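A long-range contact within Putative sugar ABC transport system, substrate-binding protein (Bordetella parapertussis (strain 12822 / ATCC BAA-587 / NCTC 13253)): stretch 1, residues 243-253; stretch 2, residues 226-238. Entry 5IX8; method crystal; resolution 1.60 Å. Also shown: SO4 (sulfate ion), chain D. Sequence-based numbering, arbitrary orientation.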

# COMPACT_ATOMS: atom_id res chain seq x y z
N GLU A 243 23.10 1.09 -6.89
CA GLU A 243 23.86 2.28 -7.27
C GLU A 243 23.89 3.34 -6.19
O GLU A 243 24.56 4.37 -6.37
CB GLU A 243 23.29 2.87 -8.56
CG GLU A 243 23.57 2.04 -9.79
CD GLU A 243 22.57 2.24 -10.92
OE1 GLU A 243 21.78 3.23 -10.89
OE2 GLU A 243 22.58 1.40 -11.85
N GLY A 244 23.16 3.13 -5.09
CA GLY A 244 23.17 4.02 -3.95
C GLY A 244 22.17 5.15 -3.99
O GLY A 244 22.14 5.97 -3.07
N ARG A 245 21.34 5.24 -5.03
CA ARG A 245 20.42 6.37 -5.14
C ARG A 245 19.21 6.21 -4.22
O ARG A 245 18.72 7.20 -3.66
CB ARG A 245 19.98 6.53 -6.59
CG ARG A 245 18.89 7.56 -6.78
CD ARG A 245 19.36 8.98 -6.44
NE ARG A 245 20.25 9.53 -7.48
CZ ARG A 245 20.83 10.73 -7.41
NH1 ARG A 245 20.67 11.49 -6.33
NH2 ARG A 245 21.60 11.15 -8.41
N LEU A 246 18.71 4.97 -4.07
CA LEU A 246 17.67 4.65 -3.09
C LEU A 246 18.35 4.01 -1.89
O LEU A 246 19.02 2.98 -2.02
CB LEU A 246 16.62 3.69 -3.66
CG LEU A 246 15.71 4.17 -4.81
CD1 LEU A 246 14.73 3.03 -5.20
CD2 LEU A 246 14.96 5.46 -4.48
N LEU A 247 18.17 4.64 -0.72
CA LEU A 247 18.77 4.11 0.50
C LEU A 247 18.02 2.88 0.98
O LEU A 247 18.63 1.90 1.44
CB LEU A 247 18.75 5.18 1.58
CG LEU A 247 19.19 4.77 2.99
CD1 LEU A 247 20.63 4.27 3.01
CD2 LEU A 247 18.98 5.95 3.95
N ALA A 248 16.70 2.92 0.88
CA ALA A 248 15.86 1.86 1.40
C ALA A 248 14.50 1.98 0.76
O ALA A 248 14.01 3.09 0.50
CB ALA A 248 15.73 1.94 2.92
N VAL A 249 13.87 0.83 0.56
CA VAL A 249 12.53 0.76 0.01
C VAL A 249 11.76 -0.19 0.88
O VAL A 249 12.11 -1.38 0.97
CB VAL A 249 12.50 0.26 -1.45
CG1 VAL A 249 11.04 0.18 -1.93
CG2 VAL A 249 13.34 1.18 -2.36
N ALA A 250 10.69 0.28 1.48
CA ALA A 250 9.87 -0.65 2.25
C ALA A 250 9.15 -1.60 1.29
O ALA A 250 8.62 -1.17 0.27
CB ALA A 250 8.89 0.13 3.12
N SER A 251 9.19 -2.91 1.59
CA SER A 251 8.44 -3.88 0.79
C SER A 251 6.95 -3.75 1.10
O SER A 251 6.57 -3.72 2.26
CB SER A 251 8.93 -5.31 1.10
OG SER A 251 8.07 -6.34 0.58
N GLU A 252 6.11 -3.66 0.07
CA GLU A 252 4.66 -3.73 0.25
C GLU A 252 4.15 -4.94 -0.51
O GLU A 252 4.01 -4.90 -1.74
CB GLU A 252 3.99 -2.45 -0.23
CG GLU A 252 4.37 -1.28 0.68
CD GLU A 252 3.56 -0.02 0.39
OE1 GLU A 252 2.32 -0.03 0.57
OE2 GLU A 252 4.17 0.99 -0.03
N PRO A 253 3.94 -6.05 0.16
CA PRO A 253 3.67 -7.32 -0.53
C PRO A 253 2.21 -7.48 -0.93
O PRO A 253 1.43 -8.21 -0.33
CB PRO A 253 4.10 -8.35 0.52
CG PRO A 253 3.80 -7.70 1.79
CD PRO A 253 4.15 -6.24 1.60
S SO4 D . 22.01 8.00 -10.33
O1 SO4 D . 22.58 6.85 -9.66
O2 SO4 D . 20.62 8.17 -9.91
O3 SO4 D . 22.78 9.19 -9.99
O4 SO4 D . 22.08 7.75 -11.77
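Stretch 2 226-238: VKVLTSAMVKENE

Adjacent parallel strands put bridged residues side by side on the same face, so the register decides which bump meets which hollow, and this pair illustrates the principle. Stretch 2 runs as an extended strand from Lys227 to Ser231, nearly parallel to the strand around Val249 (crossing angle -15°), then leaves through Ala232, at positive phi, for a helix that includes Asn237. Val228 straddles the start of the ladder: its N donates to Arg245 O (2.9 Å) and its O accepts from Leu247 N (2.8 Å). The chain turns a corner at Leu247, and Thr230 repeats the pattern beyond it, its N bonding Ala248 O (3.2 Å) and its O receiving Ala250 N (3.0 Å). Ala232 N closes the series on Ala250 O (2.7 Å).

On the face carrying Leu246, Val249, Val228 and Thr230, Leu246 CD2 lies 3.7 Å from Val228 CB, while Leu246 CD1 reaches Asn237 ND2 at 3.5 Å. Val249 fills the hollow between Thr230, Met233 and Leu246, with CG2 3.7 Å from Thr230 CG2 and CG1 3.6 Å from SE of selenomethionine Met233. On the face of Leu229, Ala250 and Ser231, Leu247 CD2 lies 4.2 Å from Leu229 CD2, and small Ala250 CB sits 3.5 Å from Ser231 OG, which also donates to Glu252 OE2 (2.5 Å). At the other end, Arg245 NH1 bonds Val226 O (3.0 Å).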

# COMPACT_ATOMS: atom_id res chain seq x y z
N VAL A 226 21.47 13.31 -3.35
CA VAL A 226 20.62 12.94 -2.22
C VAL A 226 20.27 11.46 -2.31
O VAL A 226 20.18 10.89 -3.41
CB VAL A 226 19.34 13.80 -2.16
CG1 VAL A 226 19.70 15.26 -1.84
CG2 VAL A 226 18.53 13.69 -3.47
N LYS A 227 20.04 10.86 -1.15
CA LYS A 227 19.58 9.48 -1.05
C LYS A 227 18.09 9.50 -0.79
O LYS A 227 17.63 10.25 0.08
CB LYS A 227 20.30 8.72 0.06
CG LYS A 227 21.79 8.63 -0.16
CD LYS A 227 22.48 8.01 1.04
CE LYS A 227 23.92 7.70 0.69
NZ LYS A 227 23.92 6.80 -0.51
N VAL A 228 17.35 8.67 -1.51
CA VAL A 228 15.89 8.67 -1.46
C VAL A 228 15.41 7.45 -0.70
O VAL A 228 15.98 6.35 -0.84
CB VAL A 228 15.29 8.75 -2.88
CG1 VAL A 228 13.75 8.69 -2.83
CG2 VAL A 228 15.79 10.02 -3.56
N LEU A 229 14.41 7.65 0.15
CA LEU A 229 13.68 6.59 0.83
C LEU A 229 12.29 6.54 0.24
O LEU A 229 11.68 7.58 -0.02
CB LEU A 229 13.57 6.86 2.34
CG LEU A 229 14.93 6.85 3.05
CD1 LEU A 229 15.48 8.23 3.19
CD2 LEU A 229 14.83 6.16 4.39
N THR A 230 11.79 5.33 0.04
CA THR A 230 10.47 5.20 -0.54
C THR A 230 9.89 3.85 -0.15
O THR A 230 10.43 3.14 0.70
CB THR A 230 10.57 5.40 -2.06
OG1 THR A 230 9.26 5.58 -2.63
CG2 THR A 230 11.25 4.21 -2.70
N SER A 231 8.76 3.50 -0.77
CA SER A 231 8.05 2.29 -0.41
C SER A 231 7.45 1.67 -1.66
O SER A 231 7.09 2.38 -2.60
CB SER A 231 6.97 2.61 0.63
OG SER A 231 6.38 1.42 1.11
N ALA A 232 7.39 0.34 -1.66
CA ALA A 232 6.76 -0.50 -2.68
C ALA A 232 7.67 -0.68 -3.89
O ALA A 232 7.84 0.23 -4.70
CB ALA A 232 5.40 0.04 -3.10
N MSE A 233 8.24 -1.88 -4.02
CA MSE A 233 9.23 -2.12 -5.05
C MSE A 233 8.68 -2.17 -6.45
O MSE A 233 7.60 -2.71 -6.68
CB MSE A 233 9.95 -3.45 -4.80
CG MSE A 233 10.85 -3.40 -3.54
SE MSE A 233 12.52 -2.44 -3.88
CE MSE A 233 13.37 -3.63 -5.16
N VAL A 234 9.47 -1.65 -7.39
CA VAL A 234 9.36 -1.99 -8.80
C VAL A 234 10.75 -2.44 -9.26
O VAL A 234 11.76 -2.10 -8.64
CB VAL A 234 8.86 -0.81 -9.66
CG1 VAL A 234 7.43 -0.42 -9.27
CG2 VAL A 234 9.77 0.37 -9.47
N LYS A 235 10.78 -3.21 -10.36
CA LYS A 235 12.04 -3.78 -10.84
C LYS A 235 13.15 -2.75 -10.93
O LYS A 235 14.30 -3.01 -10.54
CB LYS A 235 11.80 -4.42 -12.22
CG LYS A 235 13.06 -4.98 -12.88
CD LYS A 235 13.60 -6.19 -12.12
CE LYS A 235 15.07 -6.48 -12.48
NZ LYS A 235 15.32 -6.56 -13.97
N GLU A 236 12.85 -1.56 -11.46
CA GLU A 236 13.88 -0.55 -11.68
C GLU A 236 14.50 -0.06 -10.38
O GLU A 236 15.63 0.48 -10.39
CB GLU A 236 13.29 0.61 -12.49
CG GLU A 236 12.97 0.21 -13.93
CD GLU A 236 11.70 -0.64 -14.09
OE1 GLU A 236 10.91 -0.78 -13.11
OE2 GLU A 236 11.47 -1.14 -15.22
N ASN A 237 13.81 -0.24 -9.24
CA ASN A 237 14.37 0.16 -7.95
C ASN A 237 15.60 -0.66 -7.59
O ASN A 237 16.44 -0.21 -6.80
CB ASN A 237 13.36 -0.04 -6.84
CG ASN A 237 12.17 0.90 -6.92
OD1 ASN A 237 11.11 0.58 -6.39
ND2 ASN A 237 12.32 2.06 -7.56
N GLU A 238 15.69 -1.89 -8.10
CA GLU A 238 16.80 -2.77 -7.71
C GLU A 238 18.14 -2.15 -8.07
O GLU A 238 19.03 -2.07 -7.23
CB GLU A 238 16.62 -4.14 -8.37
CG GLU A 238 15.32 -4.85 -7.93
CD GLU A 238 14.98 -6.08 -8.77
OE1 GLU A 238 15.91 -6.62 -9.42
OE2 GLU A 238 13.80 -6.52 -8.79
O HOH W 1 7.21 -4.06 -2.53